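Local coordinates for COG1633: Uncharacterized conserved protein (Magnetospirillum magnetotacticum, PDB 2OH3) that is of uncharacterised function but binds zinc within a rubrerythrin-like, ferritin-clan four-helix bundle, at residues A15-A20 / E110-A115; R23-A28 / D45-S50; K58-A63 / V124-A129; R99-N104 / V140-W145. One frame throughout, in Å; residues are numbered along the deposited sequence.

Contact 1. Residues A15-A20 / E110-A115; sequences ALETEA and EYYKEA. With IMD (imidazole), chain C.
Leu16 reaches across to two tyrosines with a single methyl, CD1, which sits 3.9 Å from Tyr111 CD2 and 3.8 Å from Tyr112 OH. Leu16 and Tyr112 approach from opposite directions, and the leucine methyl lies near the hydroxyl end of Tyr112, oblique to both rings. One water then joins what the side chains do not: it donates to Glu17 OE2 at 2.7 Å and pairs with Tyr112 OH at 2.9 Å, lying in the plane of that ring at its edge. The other carboxylate oxygen, Glu17 OE1, takes a nearly straight bond (170°) from N3 of an imidazole, probably from the crystallisation liquor, 2.7 Å away. A bend at chi2 (-58°) curls the buried Glu17 carboxylate toward these partners. In the next shell His53 ND1 holds Glu17 OE2 as well, while Phe131 meets Tyr112 edge-to-face and His12 stacks on Tyr111. The two helix segments run almost antiparallel, 172° apart, with axes 13.2 Å from each other, a spacing bridged here by Leu16, the tyrosines and one water. Glu17 touches Glu135 and its side chain lies about 6 Å from the zinc ion held by Glu105, Glu135 and His138, as fits a rubrerythrin-like four-helix bundle.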
loop_
_atom_site.group_PDB
_atom_site.type_symbol
_atom_site.label_atom_id
_atom_site.label_comp_id
_atom_site.label_asym_id
_atom_site.label_seq_id
_atom_site.Cartn_x
_atom_site.Cartn_y
_atom_site.Cartn_z
ATOM N N ALA A 15 -3.213 -12.958 -1.115
ATOM C CA ALA A 15 -2.819 -11.574 -1.203
ATOM C C ALA A 15 -2.324 -11.106 0.141
ATOM O O ALA A 15 -1.346 -10.363 0.206
ATOM C CB ALA A 15 -3.962 -10.726 -1.721
ATOM N N LEU A 16 -2.995 -11.528 1.204
ATOM C CA LEU A 16 -2.613 -11.154 2.572
ATOM C C LEU A 16 -1.226 -11.653 2.902
ATOM O O LEU A 16 -0.456 -10.947 3.539
ATOM C CB LEU A 16 -3.605 -11.669 3.634
ATOM C CG LEU A 16 -4.959 -10.926 3.717
ATOM C CD1 LEU A 16 -6.018 -11.671 4.565
ATOM C CD2 LEU A 16 -4.813 -9.471 4.217
ATOM N N GLU A 17 -0.906 -12.862 2.447
ATOM C CA GLU A 17 0.396 -13.486 2.658
ATOM C C GLU A 17 1.511 -12.936 1.782
ATOM O O GLU A 17 2.616 -12.733 2.258
ATOM C CB GLU A 17 0.297 -15.007 2.435
ATOM C CG GLU A 17 -0.477 -15.714 3.556
ATOM C CD GLU A 17 0.176 -15.473 4.935
ATOM O OE1 GLU A 17 1.331 -14.976 4.932
ATOM O OE2 GLU A 17 -0.451 -15.728 5.999
ATOM N N THR A 18 1.250 -12.707 0.512
ATOM C CA THR A 18 2.206 -12.006 -0.325
ATOM C C THR A 18 2.562 -10.630 0.284
ATOM O O THR A 18 3.739 -10.252 0.398
ATOM C CB THR A 18 1.630 -11.853 -1.752
ATOM O OG1 THR A 18 1.306 -13.156 -2.248
ATOM C CG2 THR A 18 2.624 -11.218 -2.697
ATOM N N GLU A 19 1.535 -9.907 0.711
ATOM C CA GLU A 19 1.733 -8.629 1.351
ATOM C C GLU A 19 2.555 -8.801 2.630
ATOM O O GLU A 19 3.530 -8.113 2.793
ATOM C CB GLU A 19 0.390 -7.927 1.620
ATOM C CG GLU A 19 0.510 -6.664 2.465
ATOM C CD GLU A 19 1.021 -5.433 1.707
ATOM O OE1 GLU A 19 1.451 -5.535 0.548
ATOM O OE2 GLU A 19 0.961 -4.305 2.265
ATOM N N ALA A 20 2.177 -9.707 3.528
ATOM C CA ALA A 20 2.916 -9.899 4.779
ATOM C C ALA A 20 4.390 -10.212 4.553
ATOM O O ALA A 20 5.255 -9.643 5.203
ATOM C CB ALA A 20 2.295 -10.966 5.632
ATOM N N GLU A 110 -8.893 -10.473 11.679
ATOM C CA GLU A 110 -10.272 -10.064 11.573
ATOM C C GLU A 110 -10.912 -10.422 10.241
ATOM O O GLU A 110 -12.073 -10.810 10.219
ATOM C CB GLU A 110 -10.401 -8.574 11.860
ATOM C CG GLU A 110 -10.295 -8.287 13.373
ATOM C CD GLU A 110 -10.462 -6.829 13.703
ATOM O OE1 GLU A 110 -10.398 -5.998 12.758
ATOM O OE2 GLU A 110 -10.650 -6.527 14.904
ATOM N N TYR A 111 -10.181 -10.295 9.139
ATOM C CA TYR A 111 -10.707 -10.784 7.845
ATOM C C TYR A 111 -11.057 -12.271 7.865
ATOM O O TYR A 111 -12.115 -12.714 7.389
ATOM C CB TYR A 111 -9.743 -10.551 6.678
ATOM C CG TYR A 111 -10.262 -11.298 5.446
ATOM C CD1 TYR A 111 -11.335 -10.809 4.724
ATOM C CD2 TYR A 111 -9.762 -12.533 5.102
ATOM C CE1 TYR A 111 -11.871 -11.512 3.651
ATOM C CE2 TYR A 111 -10.286 -13.252 3.989
ATOM C CZ TYR A 111 -11.311 -12.732 3.282
ATOM O OH TYR A 111 -11.859 -13.405 2.215
ATOM N N TYR A 112 -10.143 -13.066 8.373
ATOM C CA TYR A 112 -10.400 -14.487 8.487
ATOM C C TYR A 112 -11.599 -14.796 9.384
ATOM O O TYR A 112 -12.430 -15.600 9.029
ATOM C CB TYR A 112 -9.155 -15.199 8.977
ATOM C CG TYR A 112 -8.011 -15.208 7.956
ATOM C CD1 TYR A 112 -8.222 -15.523 6.627
ATOM C CD2 TYR A 112 -6.722 -14.877 8.349
ATOM C CE1 TYR A 112 -7.135 -15.530 5.689
ATOM C CE2 TYR A 112 -5.662 -14.861 7.464
ATOM C CZ TYR A 112 -5.862 -15.203 6.139
ATOM O OH TYR A 112 -4.776 -15.178 5.275
ATOM N N LYS A 113 -11.696 -14.158 10.540
ATOM C CA LYS A 113 -12.839 -14.392 11.425
ATOM C C LYS A 113 -14.174 -14.015 10.795
ATOM O O LYS A 113 -15.194 -14.680 10.996
ATOM C CB LYS A 113 -12.675 -13.571 12.693
ATOM C CG LYS A 113 -11.616 -14.084 13.637
ATOM C CD LYS A 113 -11.384 -13.097 14.778
ATOM C CE LYS A 113 -12.538 -13.015 15.735
ATOM N NZ LYS A 113 -12.774 -14.345 16.373
ATOM N N GLU A 114 -14.170 -12.901 10.077
ATOM C CA GLU A 114 -15.367 -12.382 9.422
ATOM C C GLU A 114 -15.817 -13.316 8.281
ATOM O O GLU A 114 -17.003 -13.562 8.093
ATOM C CB GLU A 114 -15.043 -10.976 8.871
ATOM C CG GLU A 114 -16.212 -10.106 8.540
ATOM C CD GLU A 114 -16.952 -9.649 9.777
ATOM O OE1 GLU A 114 -16.335 -9.596 10.874
ATOM O OE2 GLU A 114 -18.163 -9.349 9.643
ATOM N N ALA A 115 -14.854 -13.835 7.524
ATOM C CA ALA A 115 -15.137 -14.773 6.462
ATOM C C ALA A 115 -15.703 -16.071 7.034
ATOM O O ALA A 115 -16.731 -16.562 6.567
ATOM C CB ALA A 115 -13.893 -15.039 5.656
HETATM N N1 IMD C . 1.542 -13.534 9.597
HETATM C C2 IMD C . 0.876 -14.068 8.571
HETATM N N3 IMD C . 1.775 -14.196 7.526
HETATM C C4 IMD C . 2.964 -13.742 7.917
HETATM C C5 IMD C . 2.828 -13.335 9.216
HETATM O O HOH W 1 -2.444 -13.959 6.438
#

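Contact 2. Residues R23-A28 / D45-S50; sequences RYVELA and DMARFS
Segments 23-28 and 45-50 run antiparallel with their axes 8.4 Å apart and crossing at -160°, close enough to bring Tyr24 and Ala47 opposite each other. The packing centres on a CH-pi contact: Met46, a selenomethionine here, sets its CB 3.5 Å from the centroid of the Tyr24 ring and only 3° off the ring normal. From there the chain bends at chi2 (-61°), keeping CG over the phenol end, 3.8 Å from Tyr24 CZ. The selenium itself lies oblique to the ring, 5.3 Å from its centroid, a looser Met-aromatic contact. At the root of the tyrosine side chain, Ala47 CB touches Tyr24 CB at 3.9 Å and Val25 CG2 at 4.0 Å; the small alanine lets the helices come near. On another side of helix 6-33, Arg23 forms a salt bridge with Glu26, whose OE1 also bonds to Ser71 of the second subunit. The Met46 side chain comes within about 4 Å of the zinc ion, and Tyr24 OH is hydrogen-bonded to OE2 of Glu105, a ligand of that metal. Apolar packing over the ring face thus probably helps to fix the rotation of a phenol that belongs to the second shell of the zinc site.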
loop_
_atom_site.group_PDB
_atom_site.type_symbol
_atom_site.label_atom_id
_atom_site.label_comp_id
_atom_site.label_asym_id
_atom_site.label_seq_id
_atom_site.Cartn_x
_atom_site.Cartn_y
_atom_site.Cartn_z
ATOM N N ARG A 23 6.197 -6.989 3.586
ATOM C CA ARG A 23 6.232 -5.972 4.644
ATOM C C ARG A 23 7.183 -6.353 5.784
ATOM O O ARG A 23 7.868 -5.502 6.358
ATOM C CB ARG A 23 4.859 -5.761 5.238
ATOM C CG ARG A 23 3.776 -5.175 4.303
ATOM C CD ARG A 23 3.935 -3.722 3.991
ATOM N NE ARG A 23 5.091 -3.450 3.155
ATOM C CZ ARG A 23 5.281 -3.856 1.904
ATOM N NH1 ARG A 23 4.389 -4.560 1.238
ATOM N NH2 ARG A 23 6.403 -3.528 1.289
ATOM N N TYR A 24 7.130 -7.619 6.162
ATOM C CA TYR A 24 8.091 -8.187 7.124
ATOM C C TYR A 24 9.547 -8.217 6.685
ATOM O O TYR A 24 10.398 -7.972 7.509
ATOM C CB TYR A 24 7.644 -9.562 7.561
ATOM C CG TYR A 24 6.561 -9.538 8.623
ATOM C CD1 TYR A 24 6.804 -8.960 9.857
ATOM C CD2 TYR A 24 5.338 -10.147 8.417
ATOM C CE1 TYR A 24 5.842 -8.926 10.840
ATOM C CE2 TYR A 24 4.380 -10.181 9.418
ATOM C CZ TYR A 24 4.635 -9.521 10.620
ATOM O OH TYR A 24 3.735 -9.500 11.645
ATOM N N VAL A 25 9.857 -8.543 5.417
ATOM C CA VAL A 25 11.223 -8.447 4.943
ATOM C C VAL A 25 11.718 -7.034 5.108
ATOM O O VAL A 25 12.822 -6.790 5.588
ATOM C CB VAL A 25 11.358 -8.883 3.492
ATOM C CG1 VAL A 25 12.706 -8.488 2.928
ATOM C CG2 VAL A 25 11.185 -10.407 3.389
ATOM N N GLU A 26 10.872 -6.090 4.733
ATOM C CA GLU A 26 11.148 -4.661 4.826
ATOM C C GLU A 26 11.429 -4.230 6.265
ATOM O O GLU A 26 12.428 -3.568 6.534
ATOM C CB GLU A 26 9.948 -3.944 4.181
ATOM C CG GLU A 26 9.978 -2.511 4.101
ATOM C CD GLU A 26 8.820 -1.999 3.215
ATOM O OE1 GLU A 26 7.675 -1.947 3.713
ATOM O OE2 GLU A 26 9.055 -1.680 2.019
ATOM N N LEU A 27 10.580 -4.650 7.192
ATOM C CA LEU A 27 10.807 -4.360 8.597
ATOM C C LEU A 27 12.065 -5.060 9.148
ATOM O O LEU A 27 12.807 -4.452 9.930
ATOM C CB LEU A 27 9.572 -4.722 9.459
ATOM C CG LEU A 27 8.249 -3.969 9.262
ATOM C CD1 LEU A 27 7.181 -4.676 10.061
ATOM C CD2 LEU A 27 8.346 -2.510 9.667
ATOM N N ALA A 28 12.305 -6.308 8.737
ATOM C CA ALA A 28 13.519 -7.029 9.129
ATOM C C ALA A 28 14.754 -6.229 8.708
ATOM O O ALA A 28 15.668 -6.014 9.481
ATOM C CB ALA A 28 13.545 -8.405 8.474
ATOM N N ASP A 45 11.264 -14.415 10.917
ATOM C CA ASP A 45 10.492 -15.606 11.244
ATOM C C ASP A 45 9.107 -15.477 10.618
ATOM O O ASP A 45 8.598 -16.390 9.948
ATOM C CB ASP A 45 10.428 -15.730 12.762
ATOM C CG ASP A 45 9.774 -17.022 13.253
ATOM O OD1 ASP A 45 10.050 -18.126 12.723
ATOM O OD2 ASP A 45 8.989 -16.913 14.226
HETATM N N MSE A 46 8.528 -14.306 10.797
HETATM C CA MSE A 46 7.209 -13.999 10.263
HETATM C C MSE A 46 7.187 -14.021 8.734
HETATM O O MSE A 46 6.223 -14.510 8.149
HETATM C CB MSE A 46 6.727 -12.637 10.777
HETATM C CG MSE A 46 6.355 -12.483 12.299
HETATM SE SE MSE A 46 4.862 -13.667 12.867
HETATM C CE MSE A 46 3.815 -13.371 11.775
ATOM N N ALA A 47 8.220 -13.472 8.101
ATOM C CA ALA A 47 8.304 -13.433 6.652
ATOM C C ALA A 47 8.397 -14.878 6.148
ATOM O O ALA A 47 7.885 -15.200 5.086
ATOM C CB ALA A 47 9.525 -12.652 6.190
ATOM N N ARG A 48 9.085 -15.711 6.905
ATOM C CA ARG A 48 9.231 -17.112 6.513
ATOM C C ARG A 48 7.931 -17.866 6.655
ATOM O O ARG A 48 7.615 -18.690 5.816
ATOM C CB ARG A 48 10.349 -17.786 7.311
ATOM C CG ARG A 48 10.524 -19.265 6.988
ATOM C CD ARG A 48 10.989 -19.446 5.592
ATOM N NE ARG A 48 11.151 -20.866 5.294
ATOM C CZ ARG A 48 11.047 -21.397 4.079
ATOM N NH1 ARG A 48 10.773 -20.630 3.013
ATOM N NH2 ARG A 48 11.208 -22.713 3.926
ATOM N N PHE A 49 7.176 -17.598 7.723
ATOM C CA PHE A 49 5.862 -18.184 7.887
ATOM C C PHE A 49 4.998 -17.784 6.669
ATOM O O PHE A 49 4.260 -18.634 6.115
ATOM C CB PHE A 49 5.201 -17.724 9.210
ATOM C CG PHE A 49 3.737 -18.083 9.301
ATOM C CD1 PHE A 49 2.771 -17.293 8.693
ATOM C CD2 PHE A 49 3.331 -19.224 9.955
ATOM C CE1 PHE A 49 1.400 -17.627 8.758
ATOM C CE2 PHE A 49 1.959 -19.580 10.008
ATOM C CZ PHE A 49 1.004 -18.771 9.412
ATOM N N SER A 50 5.065 -16.507 6.250
ATOM C CA SER A 50 4.277 -16.062 5.086
ATOM C C SER A 50 4.534 -16.903 3.846
ATOM O O SER A 50 3.614 -17.322 3.194
ATOM C CB SER A 50 4.568 -14.626 4.707
ATOM O OG SER A 50 3.981 -14.364 3.450
#

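Contact 3. Residues K58-A63 / V124-A129; sequences KQRSRA and VKRLGA
Arg60 lays one face of its guanidinium over Leu127 CD2, which stands 3.9 Å above the plane near the centre of the group and 4.0 Å from Arg60 CZ. The contact joins the C-terminal end of helix 37-61 to the early turns of helix 122-148, near one end of the four-helix bundle, its centre about 17 Å from the centre of the chain. With the backbones far apart (11.0 Å from Arg60 CA to Leu127 CA), the span is made by an arginine extended from CG to NE, its chi2 and chi3 both near 180°. Along the way Arg60 CD passes 4.0 Å from Leu127 CD1, so both leucine methyls bear on the same side chain. Leu127 is buried, with Phe9 of helix 6-33 against it, whereas Arg60 is partly exposed. Arg126 comes in at about a right angle to Arg60, the two guanidinium planes 62° apart. Glu123 probably eases the meeting of like charges: it forms a salt bridge with Arg126 NE and a long, weak ion pair with Arg60 NH1. The two cations approach closest where Arg60 NH1 lies 3.8 Å from Arg126 NH2, at the edge of the Arg126 guanidinium, near its plane.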
loop_
_atom_site.group_PDB
_atom_site.type_symbol
_atom_site.label_atom_id
_atom_site.label_comp_id
_atom_site.label_asym_id
_atom_site.label_seq_id
_atom_site.Cartn_x
_atom_site.Cartn_y
_atom_site.Cartn_z
ATOM N N LYS A 58 -1.436 -21.336 -2.181
ATOM C CA LYS A 58 -1.242 -21.417 -3.631
ATOM C C LYS A 58 -1.557 -22.811 -4.193
ATOM O O LYS A 58 -2.139 -22.933 -5.286
ATOM C CB LYS A 58 0.175 -21.000 -4.006
ATOM C CG LYS A 58 0.336 -19.463 -3.957
ATOM C CD LYS A 58 1.813 -19.003 -4.007
ATOM C CE LYS A 58 1.941 -17.478 -3.811
ATOM N NZ LYS A 58 3.362 -17.044 -3.976
ATOM N N GLN A 59 -1.171 -23.850 -3.449
ATOM C CA GLN A 59 -1.516 -25.212 -3.831
ATOM C C GLN A 59 -3.044 -25.366 -3.852
ATOM O O GLN A 59 -3.593 -25.859 -4.816
ATOM C CB GLN A 59 -0.821 -26.244 -2.937
ATOM C CG GLN A 59 0.554 -26.667 -3.476
ATOM C CD GLN A 59 0.468 -27.660 -4.632
ATOM O OE1 GLN A 59 0.909 -27.372 -5.752
ATOM N NE2 GLN A 59 -0.105 -28.836 -4.371
ATOM N N ARG A 60 -3.730 -24.887 -2.827
ATOM C CA ARG A 60 -5.205 -24.946 -2.810
ATOM C C ARG A 60 -5.860 -24.239 -4.019
ATOM O O ARG A 60 -6.852 -24.721 -4.619
ATOM C CB ARG A 60 -5.743 -24.321 -1.506
ATOM C CG ARG A 60 -5.317 -25.028 -0.260
ATOM C CD ARG A 60 -5.977 -24.392 0.983
ATOM N NE ARG A 60 -5.472 -25.048 2.191
ATOM C CZ ARG A 60 -5.858 -26.236 2.628
ATOM N NH1 ARG A 60 -6.801 -26.927 1.991
ATOM N NH2 ARG A 60 -5.310 -26.745 3.717
ATOM N N SER A 61 -5.263 -23.116 -4.406
ATOM C CA SER A 61 -5.899 -22.205 -5.341
ATOM C C SER A 61 -5.732 -22.623 -6.780
ATOM O O SER A 61 -6.405 -22.062 -7.645
ATOM C CB SER A 61 -5.366 -20.790 -5.157
ATOM O OG SER A 61 -3.995 -20.762 -5.474
ATOM N N ARG A 62 -4.872 -23.611 -7.037
ATOM C CA ARG A 62 -4.722 -24.150 -8.379
ATOM C C ARG A 62 -6.039 -24.713 -8.907
ATOM O O ARG A 62 -6.244 -24.811 -10.090
ATOM C CB ARG A 62 -3.707 -25.282 -8.396
ATOM C CG ARG A 62 -2.285 -24.904 -8.131
ATOM C CD ARG A 62 -1.431 -26.166 -7.863
ATOM N NE ARG A 62 -1.436 -27.113 -8.979
ATOM N N ALA A 63 -6.925 -25.124 -8.012
ATOM C CA ALA A 63 -8.215 -25.692 -8.424
ATOM C C ALA A 63 -9.181 -24.632 -8.917
ATOM O O ALA A 63 -10.208 -24.967 -9.484
ATOM C CB ALA A 63 -8.843 -26.421 -7.269
ATOM N N VAL A 124 -14.688 -22.466 3.684
ATOM C CA VAL A 124 -14.310 -21.113 4.034
ATOM C C VAL A 124 -14.417 -20.988 5.548
ATOM O O VAL A 124 -13.500 -20.465 6.203
ATOM C CB VAL A 124 -15.149 -20.083 3.292
ATOM C CG1 VAL A 124 -14.871 -18.681 3.811
ATOM C CG2 VAL A 124 -14.843 -20.152 1.766
ATOM N N LYS A 125 -15.502 -21.523 6.090
ATOM C CA LYS A 125 -15.690 -21.635 7.533
ATOM C C LYS A 125 -14.509 -22.330 8.228
ATOM O O LYS A 125 -14.015 -21.856 9.231
ATOM C CB LYS A 125 -16.988 -22.376 7.850
ATOM C CG LYS A 125 -18.269 -21.574 7.510
ATOM C CD LYS A 125 -19.545 -22.275 8.051
ATOM C CE LYS A 125 -20.744 -21.373 7.932
ATOM N NZ LYS A 125 -20.420 -19.929 8.315
ATOM N N ARG A 126 -14.038 -23.431 7.644
ATOM C CA ARG A 126 -12.986 -24.224 8.233
ATOM C C ARG A 126 -11.652 -23.496 8.125
ATOM O O ARG A 126 -10.965 -23.333 9.113
ATOM C CB ARG A 126 -12.898 -25.592 7.524
ATOM C CG ARG A 126 -11.999 -26.625 8.225
ATOM C CD ARG A 126 -11.877 -27.918 7.390
ATOM N NE ARG A 126 -11.087 -27.711 6.175
ATOM C CZ ARG A 126 -9.760 -27.846 6.079
ATOM N NH1 ARG A 126 -9.015 -28.166 7.117
ATOM N NH2 ARG A 126 -9.144 -27.636 4.917
ATOM N N LEU A 127 -11.269 -23.061 6.929
ATOM C CA LEU A 127 -9.968 -22.407 6.784
ATOM C C LEU A 127 -9.963 -21.060 7.473
ATOM O O LEU A 127 -8.965 -20.659 8.041
ATOM C CB LEU A 127 -9.612 -22.247 5.328
ATOM C CG LEU A 127 -9.445 -23.530 4.517
ATOM C CD1 LEU A 127 -9.189 -23.190 3.059
ATOM C CD2 LEU A 127 -8.370 -24.397 5.089
ATOM N N GLY A 128 -11.076 -20.343 7.387
ATOM C CA GLY A 128 -11.183 -19.067 8.038
ATOM C C GLY A 128 -10.940 -19.174 9.527
ATOM O O GLY A 128 -10.206 -18.383 10.103
ATOM N N ALA A 129 -11.526 -20.172 10.153
ATOM C CA ALA A 129 -11.300 -20.394 11.590
ATOM C C ALA A 129 -9.887 -20.842 11.925
ATOM O O ALA A 129 -9.308 -20.385 12.887
ATOM C CB ALA A 129 -12.276 -21.391 12.106
#

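Contact 4. Residues R99-N104 / V140-W145; sequences RYARDN and VALDKW
Helix segments 99-104 and 140-145 pass each other antiparallel, crossing at -160° with axes 9.8 Å apart, and Arg102 and Leu142 mark the nearest approach of the backbones, 6.3 Å between their CA atoms. Leu142 CD1 rests directly on the facing backbone, 3.7 Å from Arg102 CA, and flanks Ala101 CB at 4.4 Å. Farther along its side chain, Arg102 turns polar: its NE forms a short salt bridge of 2.6 Å with Asp143 OD1. Its CG anti to the backbone N (chi1 -174°) and an extended chain carry NE across to the aspartate. The guanidinium and carboxylate planes stand 45° apart, and OD1 meets the guanidinium obliquely; Asp143 OD2 lies 4.2 Å from Arg102 NH2. This pairing of helices 94-118 and 122-148, consecutive in the chain, forms one side of the ferritin-like bundle, with Tyr24 of helix 6-33 touching both Ala101 and Leu142. Within segment 99-104, Asn104 ND2 donates to Tyr100 O at 2.8 Å, approaching from the face of the carbonyl plane opposite to that used by Asn104 N. Asn104 OD1 in turn accepts from Lys77 N in the loop beside this helix.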
loop_
_atom_site.group_PDB
_atom_site.type_symbol
_atom_site.label_atom_id
_atom_site.label_comp_id
_atom_site.label_asym_id
_atom_site.label_seq_id
_atom_site.Cartn_x
_atom_site.Cartn_y
_atom_site.Cartn_z
ATOM N N ARG A 99 4.515 -2.605 16.781
ATOM C CA ARG A 99 3.131 -2.170 16.874
ATOM C C ARG A 99 2.469 -2.069 15.506
ATOM O O ARG A 99 1.306 -2.353 15.383
ATOM C CB ARG A 99 3.039 -0.835 17.586
ATOM C CG ARG A 99 3.184 -1.020 19.121
ATOM C CD ARG A 99 2.661 0.134 19.974
ATOM N NE ARG A 99 1.210 0.329 19.958
ATOM C CZ ARG A 99 0.291 -0.511 20.453
ATOM N NH1 ARG A 99 0.609 -1.700 20.991
ATOM N NH2 ARG A 99 -0.989 -0.172 20.381
ATOM N N TYR A 100 3.215 -1.601 14.513
ATOM C CA TYR A 100 2.734 -1.514 13.131
ATOM C C TYR A 100 2.432 -2.928 12.628
ATOM O O TYR A 100 1.372 -3.229 12.007
ATOM C CB TYR A 100 3.837 -0.851 12.254
ATOM C CG TYR A 100 3.529 -0.827 10.761
ATOM C CD1 TYR A 100 2.361 -0.247 10.296
ATOM C CD2 TYR A 100 4.400 -1.384 9.836
ATOM C CE1 TYR A 100 2.047 -0.230 8.952
ATOM C CE2 TYR A 100 4.100 -1.360 8.479
ATOM C CZ TYR A 100 2.922 -0.772 8.060
ATOM O OH TYR A 100 2.601 -0.716 6.729
ATOM N N ALA A 101 3.361 -3.816 12.888
ATOM C CA ALA A 101 3.184 -5.212 12.439
ATOM C C ALA A 101 1.979 -5.827 13.123
ATOM O O ALA A 101 1.118 -6.427 12.497
ATOM C CB ALA A 101 4.443 -6.054 12.749
ATOM N N ARG A 102 1.888 -5.628 14.428
ATOM C CA ARG A 102 0.738 -6.100 15.174
ATOM C C ARG A 102 -0.628 -5.604 14.659
ATOM O O ARG A 102 -1.567 -6.386 14.604
ATOM C CB ARG A 102 0.890 -5.718 16.628
ATOM C CG ARG A 102 -0.199 -6.286 17.499
ATOM C CD ARG A 102 -0.053 -5.698 18.881
ATOM N NE ARG A 102 -1.211 -6.033 19.682
ATOM C CZ ARG A 102 -2.169 -5.174 20.029
ATOM N NH1 ARG A 102 -2.118 -3.902 19.640
ATOM N NH2 ARG A 102 -3.194 -5.614 20.761
ATOM N N ASP A 103 -0.753 -4.296 14.419
ATOM C CA ASP A 103 -1.953 -3.722 13.796
ATOM C C ASP A 103 -2.443 -4.464 12.563
ATOM O O ASP A 103 -3.622 -4.777 12.417
ATOM C CB ASP A 103 -1.688 -2.282 13.381
ATOM C CG ASP A 103 -1.811 -1.325 14.519
ATOM O OD1 ASP A 103 -2.205 -1.766 15.638
ATOM O OD2 ASP A 103 -1.432 -0.144 14.308
ATOM N N ASN A 104 -1.512 -4.777 11.689
ATOM C CA ASN A 104 -1.839 -5.472 10.472
ATOM C C ASN A 104 -2.058 -6.971 10.606
ATOM O O ASN A 104 -2.839 -7.534 9.868
ATOM C CB ASN A 104 -0.813 -5.077 9.436
ATOM C CG ASN A 104 -0.945 -3.645 9.079
ATOM O OD1 ASN A 104 -1.902 -3.287 8.415
ATOM N ND2 ASN A 104 -0.029 -2.783 9.577
ATOM N N VAL A 140 -0.664 -12.441 19.852
ATOM C CA VAL A 140 -0.236 -12.705 21.221
ATOM C C VAL A 140 1.293 -12.683 21.345
ATOM O O VAL A 140 1.818 -12.108 22.277
ATOM C CB VAL A 140 -0.791 -14.055 21.718
ATOM C CG1 VAL A 140 -0.136 -14.471 23.039
ATOM C CG2 VAL A 140 -2.327 -13.971 21.869
ATOM N N ALA A 141 1.999 -13.314 20.400
ATOM C CA ALA A 141 3.463 -13.297 20.384
ATOM C C ALA A 141 4.053 -11.877 20.268
ATOM O O ALA A 141 4.994 -11.515 20.983
ATOM C CB ALA A 141 3.969 -14.171 19.261
ATOM N N LEU A 142 3.506 -11.066 19.367
ATOM C CA LEU A 142 3.921 -9.660 19.227
ATOM C C LEU A 142 3.616 -8.835 20.486
ATOM O O LEU A 142 4.410 -7.977 20.851
ATOM C CB LEU A 142 3.298 -9.013 17.986
ATOM C CG LEU A 142 3.786 -9.550 16.626
ATOM C CD1 LEU A 142 2.924 -9.095 15.538
ATOM C CD2 LEU A 142 5.223 -9.155 16.329
ATOM N N ASP A 143 2.493 -9.105 21.151
ATOM C CA ASP A 143 2.174 -8.488 22.465
ATOM C C ASP A 143 3.242 -8.750 23.519
ATOM O O ASP A 143 3.570 -7.866 24.297
ATOM C CB ASP A 143 0.849 -9.006 23.025
ATOM C CG ASP A 143 -0.381 -8.422 22.338
ATOM O OD1 ASP A 143 -0.275 -7.373 21.690
ATOM O OD2 ASP A 143 -1.481 -9.012 22.486
ATOM N N LYS A 144 3.744 -9.980 23.563
ATOM C CA LYS A 144 4.805 -10.371 24.501
ATOM C C LYS A 144 6.100 -9.628 24.192
ATOM O O LYS A 144 6.840 -9.240 25.094
ATOM C CB LYS A 144 5.034 -11.897 24.454
ATOM C CG LYS A 144 3.933 -12.687 25.153
ATOM C CD LYS A 144 3.942 -14.167 24.783
ATOM C CE LYS A 144 3.041 -14.989 25.723
ATOM N NZ LYS A 144 2.989 -16.448 25.329
ATOM N N TRP A 145 6.362 -9.411 22.909
ATOM C CA TRP A 145 7.534 -8.645 22.491
ATOM C C TRP A 145 7.414 -7.181 22.851
ATOM O O TRP A 145 8.349 -6.592 23.392
ATOM C CB TRP A 145 7.799 -8.829 20.997
ATOM C CG TRP A 145 8.684 -9.973 20.820
ATOM C CD1 TRP A 145 8.323 -11.278 20.585
ATOM C CD2 TRP A 145 10.107 -9.962 20.961
ATOM N NE1 TRP A 145 9.448 -12.079 20.555
ATOM C CE2 TRP A 145 10.556 -11.295 20.789
ATOM C CE3 TRP A 145 11.057 -8.950 21.184
ATOM C CZ2 TRP A 145 11.929 -11.641 20.840
ATOM C CZ3 TRP A 145 12.414 -9.298 21.244
ATOM C CH2 TRP A 145 12.830 -10.624 21.066
#

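From the N terminus, helix 6-33 supplies the first halves of contacts 1 and 2. Contact 2 closes first, a short loop joining helix 6-33 to helix 37-61, and it is nested inside the far longer loop closed by contact 1 at helix 94-118. Contact 3 opens near the end of helix 37-61 and closes on helix 122-148, crossing contact 1. Contact 4, between helices 94-118 and 122-148, follows contact 2 in series but crosses both contacts 1 and 3. Contacts 3 and 4 lie on opposite sides of the chain's centre, 25 Å apart between centres; contacts 1 and 2 touch through Glu17 and Phe49. Together they link all four helices.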